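Local coordinates for rhamnosidase B (Bacillus sp., PDB 2OKX), which probably hydrolyses terminal alpha-L-rhamnose residues from rhamnose-containing substrates, as a glycoside hydrolase of family 78, at residues 125-133 with 169-177. Sequence-based numbering, arbitrary orientation. Where two conformers were deposited one is given.
Sequences TDAAWRTER and DDGGWAQAR
Glu132 takes over a bond that a backbone carbonyl would normally make in an antiparallel ladder: its OE2 accepts the backbone N-H of Ala174 at 2.9 Å and nearly straight (171°), on the anti side of the carboxylate. CG lies anti to the carbonyl carbon (chi1 -70°), which sets it over the face of the Trp173 indole, 3.4 Å from the centroid of the five-membered ring, a CH-pi contact; the bend at chi2 (-68°) then turns the carboxylate to the N-H of Ala174. The other face of that ring carries CB of Asp170. Backbone bonds continue the pairing: Thr131 N gives to Ala174 O at 3.0 Å, and Ala176 N to Trp129 O at 2.8 Å. These pairs join strand 130-133 to the start of strand 174-181 within an antiparallel sheet of the N-terminal domain, where strand 22-31 flanks the first and strand 9-12 the second. The Ala176 methyl points in between Trp129 and Thr131, with Thr131 CG2 4.0 Å from its CB, and also touches Ile11. Arg130 works at the turn, a type I beta turn from Asp170 to Trp173. Its NH1 donates to Trp173 O at 2.9 Å, the oxygen lying almost in the guanidinium plane, while Asp170 O and Gly171 CA lie over one face. Asp170 OD2 rests on CG of Arg130 at 3.4 Å, but its salt bridge goes to Arg27. An alanine at Arg130 would remove the donor to Trp173 O and the aliphatic chain beside Asp170, and is likely to leave the turn less firmly held against the strand. At the far end, Ala127 CA approaches Ala176 O in a CA-H...O contact.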
ATOM      1  N   THR A 125     -20.064  15.285 -20.738  1.00 33.33           N
ATOM      2  CA  THR A 125     -20.767  15.375 -19.469  1.00 33.24           C
ATOM      3  C   THR A 125     -21.303  16.788 -19.233  1.00 33.77           C
ATOM      4  O   THR A 125     -20.593  17.775 -19.429  1.00 32.91           O
ATOM      5  CB  THR A 125     -19.840  14.993 -18.297  1.00 31.38           C
ATOM      6  OG1 THR A 125     -18.628  15.749 -18.386  1.00 29.45           O
ATOM      7  CG2 THR A 125     -19.510  13.509 -18.337  1.00 32.41           C
ATOM      8  N   ASP A 126     -22.564  16.866 -18.819  1.00 33.98           N
ATOM      9  CA  ASP A 126     -23.216  18.137 -18.533  1.00 36.02           C
ATOM     10  C   ASP A 126     -24.561  17.884 -17.867  1.00 36.03           C
ATOM     11  O   ASP A 126     -24.924  16.736 -17.610  1.00 36.31           O
ATOM     12  CB  ASP A 126     -23.395  18.962 -19.817  1.00 36.53           C
ATOM     13  CG  ASP A 126     -24.309  18.295 -20.828  1.00 36.42           C
ATOM     14  OD1 ASP A 126     -24.333  18.759 -21.987  1.00 39.36           O
ATOM     15  OD2 ASP A 126     -25.007  17.322 -20.475  1.00 37.37           O
ATOM     16  N   ALA A 127     -25.294  18.957 -17.591  1.00 37.12           N
ATOM     17  CA  ALA A 127     -26.594  18.872 -16.929  1.00 36.91           C
ATOM     18  C   ALA A 127     -27.587  17.912 -17.585  1.00 36.49           C
ATOM     19  O   ALA A 127     -28.580  17.530 -16.964  1.00 36.38           O
ATOM     20  CB  ALA A 127     -27.209  20.267 -16.827  1.00 37.01           C
ATOM     21  N   ALA A 128     -27.323  17.525 -18.830  1.00 35.99           N
ATOM     22  CA  ALA A 128     -28.208  16.613 -19.547  1.00 37.12           C
ATOM     23  C   ALA A 128     -28.074  15.179 -19.041  1.00 38.54           C
ATOM     24  O   ALA A 128     -28.985  14.366 -19.206  1.00 39.45           O
ATOM     25  CB  ALA A 128     -27.920  16.668 -21.039  1.00 37.98           C
ATOM     26  N   TRP A 129     -26.936  14.872 -18.426  1.00 38.08           N
ATOM     27  CA  TRP A 129     -26.695  13.536 -17.893  1.00 37.66           C
ATOM     28  C   TRP A 129     -27.554  13.272 -16.664  1.00 37.24           C
ATOM     29  O   TRP A 129     -27.999  14.202 -15.992  1.00 37.00           O
ATOM     30  CB  TRP A 129     -25.217  13.370 -17.530  1.00 37.25           C
ATOM     31  CG  TRP A 129     -24.318  13.177 -18.713  1.00 37.25           C
ATOM     32  CD1 TRP A 129     -24.294  13.921 -19.856  1.00 38.42           C
ATOM     33  CD2 TRP A 129     -23.289  12.191 -18.853  1.00 37.45           C
ATOM     34  NE1 TRP A 129     -23.311  13.462 -20.701  1.00 39.25           N
ATOM     35  CE2 TRP A 129     -22.679  12.400 -20.110  1.00 38.37           C
ATOM     36  CE3 TRP A 129     -22.821  11.151 -18.038  1.00 36.60           C
ATOM     37  CZ2 TRP A 129     -21.620  11.605 -20.573  1.00 38.00           C
ATOM     38  CZ3 TRP A 129     -21.769  10.361 -18.497  1.00 35.54           C
ATOM     39  CH2 TRP A 129     -21.183  10.595 -19.754  1.00 36.34           C
ATOM     40  N   ARG A 130     -27.781  11.994 -16.379  1.00 37.16           N
ATOM     41  CA  ARG A 130     -28.582  11.571 -15.235  1.00 37.98           C
ATOM     42  C   ARG A 130     -27.648  11.046 -14.150  1.00 37.32           C
ATOM     43  O   ARG A 130     -26.558  10.549 -14.452  1.00 35.87           O
ATOM     44  CB  ARG A 130     -29.533  10.451 -15.649  1.00 40.97           C
ATOM     45  CG  ARG A 130     -30.421  10.778 -16.836  1.00 45.77           C
ATOM     46  CD  ARG A 130     -31.669  11.517 -16.407  1.00 49.18           C
ATOM     47  NE  ARG A 130     -32.639  11.600 -17.495  1.00 52.39           N
ATOM     48  CZ  ARG A 130     -33.918  11.923 -17.331  1.00 53.36           C
ATOM     49  NH1 ARG A 130     -34.384  12.195 -16.119  1.00 55.19           N
ATOM     50  NH2 ARG A 130     -34.732  11.965 -18.376  1.00 55.14           N
ATOM     51  N   THR A 131     -28.077  11.143 -12.895  1.00 35.78           N
ATOM     52  CA  THR A 131     -27.265  10.669 -11.782  1.00 35.17           C
ATOM     53  C   THR A 131     -28.085  10.303 -10.550  1.00 36.19           C
ATOM     54  O   THR A 131     -29.113  10.919 -10.261  1.00 37.70           O
ATOM     55  CB  THR A 131     -26.213  11.720 -11.369  1.00 35.30           C
ATOM     56  OG1 THR A 131     -25.422  11.207 -10.289  1.00 33.85           O
ATOM     57  CG2 THR A 131     -26.889  13.010 -10.924  1.00 34.85           C
ATOM     58  N   GLU A 132     -27.616   9.283  -9.837  1.00 34.46           N
ATOM     59  CA  GLU A 132     -28.245   8.790  -8.613  1.00 35.19           C
ATOM     60  C   GLU A 132     -27.179   8.015  -7.843  1.00 34.97           C
ATOM     61  O   GLU A 132     -26.255   7.465  -8.444  1.00 32.90           O
ATOM     62  CB  GLU A 132     -29.407   7.837  -8.929  1.00 36.84           C
ATOM     63  CG  GLU A 132     -30.652   8.482  -9.530  1.00 40.37           C
ATOM     64  CD  GLU A 132     -31.393   9.384  -8.555  1.00 42.97           C
ATOM     65  OE1 GLU A 132     -31.727   8.916  -7.444  1.00 44.39           O
ATOM     66  OE2 GLU A 132     -31.650  10.558  -8.905  1.00 43.33           O
ATOM     67  N   ARG A 133     -27.292   7.976  -6.520  1.00 34.45           N
ATOM     68  CA  ARG A 133     -26.322   7.231  -5.731  1.00 35.04           C
ATOM     69  C   ARG A 133     -26.502   5.758  -6.053  1.00 35.21           C
ATOM     70  O   ARG A 133     -27.598   5.329  -6.421  1.00 34.85           O
ATOM     71  CB  ARG A 133     -26.549   7.442  -4.232  0.60 35.73           C
ATOM     72  CG  ARG A 133     -26.002   8.741  -3.678  0.60 36.72           C
ATOM     73  CD  ARG A 133     -25.896   8.647  -2.168  0.60 38.65           C
ATOM     74  NE  ARG A 133     -25.056   7.518  -1.773  0.60 39.42           N
ATOM     75  CZ  ARG A 133     -24.930   7.076  -0.527  0.60 38.31           C
ATOM     76  NH1 ARG A 133     -25.592   7.665   0.460  0.60 39.42           N
ATOM     77  NH2 ARG A 133     -24.148   6.040  -0.270  0.60 36.59           N
ATOM     78  N   ASP A 169     -33.884   1.963 -17.815  1.00 37.44           N
ATOM     79  CA  ASP A 169     -34.765   3.123 -17.752  1.00 38.83           C
ATOM     80  C   ASP A 169     -34.392   4.042 -16.591  1.00 37.73           C
ATOM     81  O   ASP A 169     -34.687   3.751 -15.433  1.00 37.13           O
ATOM     82  CB  ASP A 169     -36.222   2.665 -17.623  1.00 40.69           C
ATOM     83  CG  ASP A 169     -37.161   3.801 -17.268  1.00 42.79           C
ATOM     84  OD1 ASP A 169     -36.970   4.920 -17.787  1.00 41.34           O
ATOM     85  OD2 ASP A 169     -38.097   3.567 -16.473  1.00 45.35           O
ATOM     86  N   ASP A 170     -33.741   5.153 -16.913  1.00 37.52           N
ATOM     87  CA  ASP A 170     -33.317   6.115 -15.906  1.00 39.51           C
ATOM     88  C   ASP A 170     -34.194   7.363 -15.933  1.00 40.14           C
ATOM     89  O   ASP A 170     -33.775   8.437 -15.502  1.00 40.03           O
ATOM     90  CB  ASP A 170     -31.857   6.509 -16.142  1.00 38.82           C
ATOM     91  CG  ASP A 170     -31.641   7.162 -17.495  1.00 40.29           C
ATOM     92  OD1 ASP A 170     -32.620   7.283 -18.264  1.00 40.10           O
ATOM     93  OD2 ASP A 170     -30.494   7.552 -17.792  1.00 38.79           O
ATOM     94  N   GLY A 171     -35.414   7.213 -16.441  1.00 40.92           N
ATOM     95  CA  GLY A 171     -36.326   8.338 -16.517  1.00 42.40           C
ATOM     96  C   GLY A 171     -36.571   9.006 -15.176  1.00 42.27           C
ATOM     97  O   GLY A 171     -36.770  10.219 -15.111  1.00 42.72           O
ATOM     98  N   GLY A 172     -36.552   8.216 -14.106  1.00 42.27           N
ATOM     99  CA  GLY A 172     -36.786   8.758 -12.779  1.00 41.93           C
ATOM    100  C   GLY A 172     -35.544   9.303 -12.094  1.00 42.21           C
ATOM    101  O   GLY A 172     -35.604   9.730 -10.941  1.00 41.41           O
ATOM    102  N   TRP A 173     -34.419   9.292 -12.800  1.00 40.75           N
ATOM    103  CA  TRP A 173     -33.165   9.788 -12.246  1.00 40.45           C
ATOM    104  C   TRP A 173     -33.063  11.298 -12.342  1.00 40.10           C
ATOM    105  O   TRP A 173     -33.482  11.897 -13.333  1.00 40.88           O
ATOM    106  CB  TRP A 173     -31.978   9.166 -12.986  1.00 38.43           C
ATOM    107  CG  TRP A 173     -31.675   7.754 -12.590  1.00 36.83           C
ATOM    108  CD1 TRP A 173     -32.556   6.816 -12.134  1.00 35.00           C
ATOM    109  CD2 TRP A 173     -30.400   7.108 -12.660  1.00 35.57           C
ATOM    110  NE1 TRP A 173     -31.908   5.623 -11.915  1.00 34.72           N
ATOM    111  CE2 TRP A 173     -30.583   5.775 -12.230  1.00 34.67           C
ATOM    112  CE3 TRP A 173     -29.118   7.527 -13.046  1.00 34.88           C
ATOM    113  CZ2 TRP A 173     -29.529   4.855 -12.174  1.00 34.59           C
ATOM    114  CZ3 TRP A 173     -28.070   6.610 -12.990  1.00 34.89           C
ATOM    115  CH2 TRP A 173     -28.286   5.289 -12.557  1.00 31.95           C
ATOM    116  N   ALA A 174     -32.492  11.909 -11.311  1.00 39.51           N
ATOM    117  CA  ALA A 174     -32.314  13.352 -11.284  1.00 38.50           C
ATOM    118  C   ALA A 174     -31.270  13.730 -12.326  1.00 38.73           C
ATOM    119  O   ALA A 174     -30.488  12.885 -12.769  1.00 38.55           O
ATOM    120  CB  ALA A 174     -31.854  13.794  -9.900  1.00 37.40           C
ATOM    121  N   GLN A 175     -31.267  14.998 -12.722  1.00 37.43           N
ATOM    122  CA  GLN A 175     -30.304  15.486 -13.695  1.00 37.44           C
ATOM    123  C   GLN A 175     -29.029  15.835 -12.943  1.00 38.56           C
ATOM    124  O   GLN A 175     -29.080  16.214 -11.774  1.00 38.03           O
ATOM    125  CB  GLN A 175     -30.836  16.736 -14.400  1.00 38.14           C
ATOM    126  CG  GLN A 175     -32.110  16.516 -15.198  1.00 37.40           C
ATOM    127  CD  GLN A 175     -31.943  15.468 -16.277  1.00 38.60           C
ATOM    128  OE1 GLN A 175     -31.027  15.546 -17.094  1.00 39.80           O
ATOM    129  NE2 GLN A 175     -32.831  14.482 -16.288  1.00 38.10           N
ATOM    130  N   ALA A 176     -27.888  15.700 -13.609  1.00 38.73           N
ATOM    131  CA  ALA A 176     -26.611  16.014 -12.984  1.00 39.43           C
ATOM    132  C   ALA A 176     -26.452  17.526 -12.887  1.00 39.74           C
ATOM    133  O   ALA A 176     -27.056  18.267 -13.657  1.00 39.75           O
ATOM    134  CB  ALA A 176     -25.468  15.416 -13.797  1.00 36.75           C
ATOM    135  N   ARG A 177     -25.638  17.975 -11.937  1.00 40.95           N
ATOM    136  CA  ARG A 177     -25.401  19.399 -11.739  1.00 42.39           C
ATOM    137  C   ARG A 177     -23.999  19.756 -12.218  1.00 42.32           C
ATOM    138  O   ARG A 177     -23.022  19.136 -11.805  1.00 43.09           O
ATOM    139  CB  ARG A 177     -25.538  19.751 -10.256  1.00 45.41           C
ATOM    140  CG  ARG A 177     -26.796  19.202  -9.599  1.00 49.10           C
ATOM    141  CD  ARG A 177     -26.847  19.538  -8.111  1.00 52.98           C
ATOM    142  NE  ARG A 177     -28.010  18.941  -7.456  1.00 55.34           N
ATOM    143  CZ  ARG A 177     -28.343  19.141  -6.183  1.00 56.66           C
ATOM    144  NH1 ARG A 177     -29.419  18.552  -5.676  1.00 56.71           N
ATOM    145  NH2 ARG A 177     -27.605  19.931  -5.415  1.00 57.37           N
TER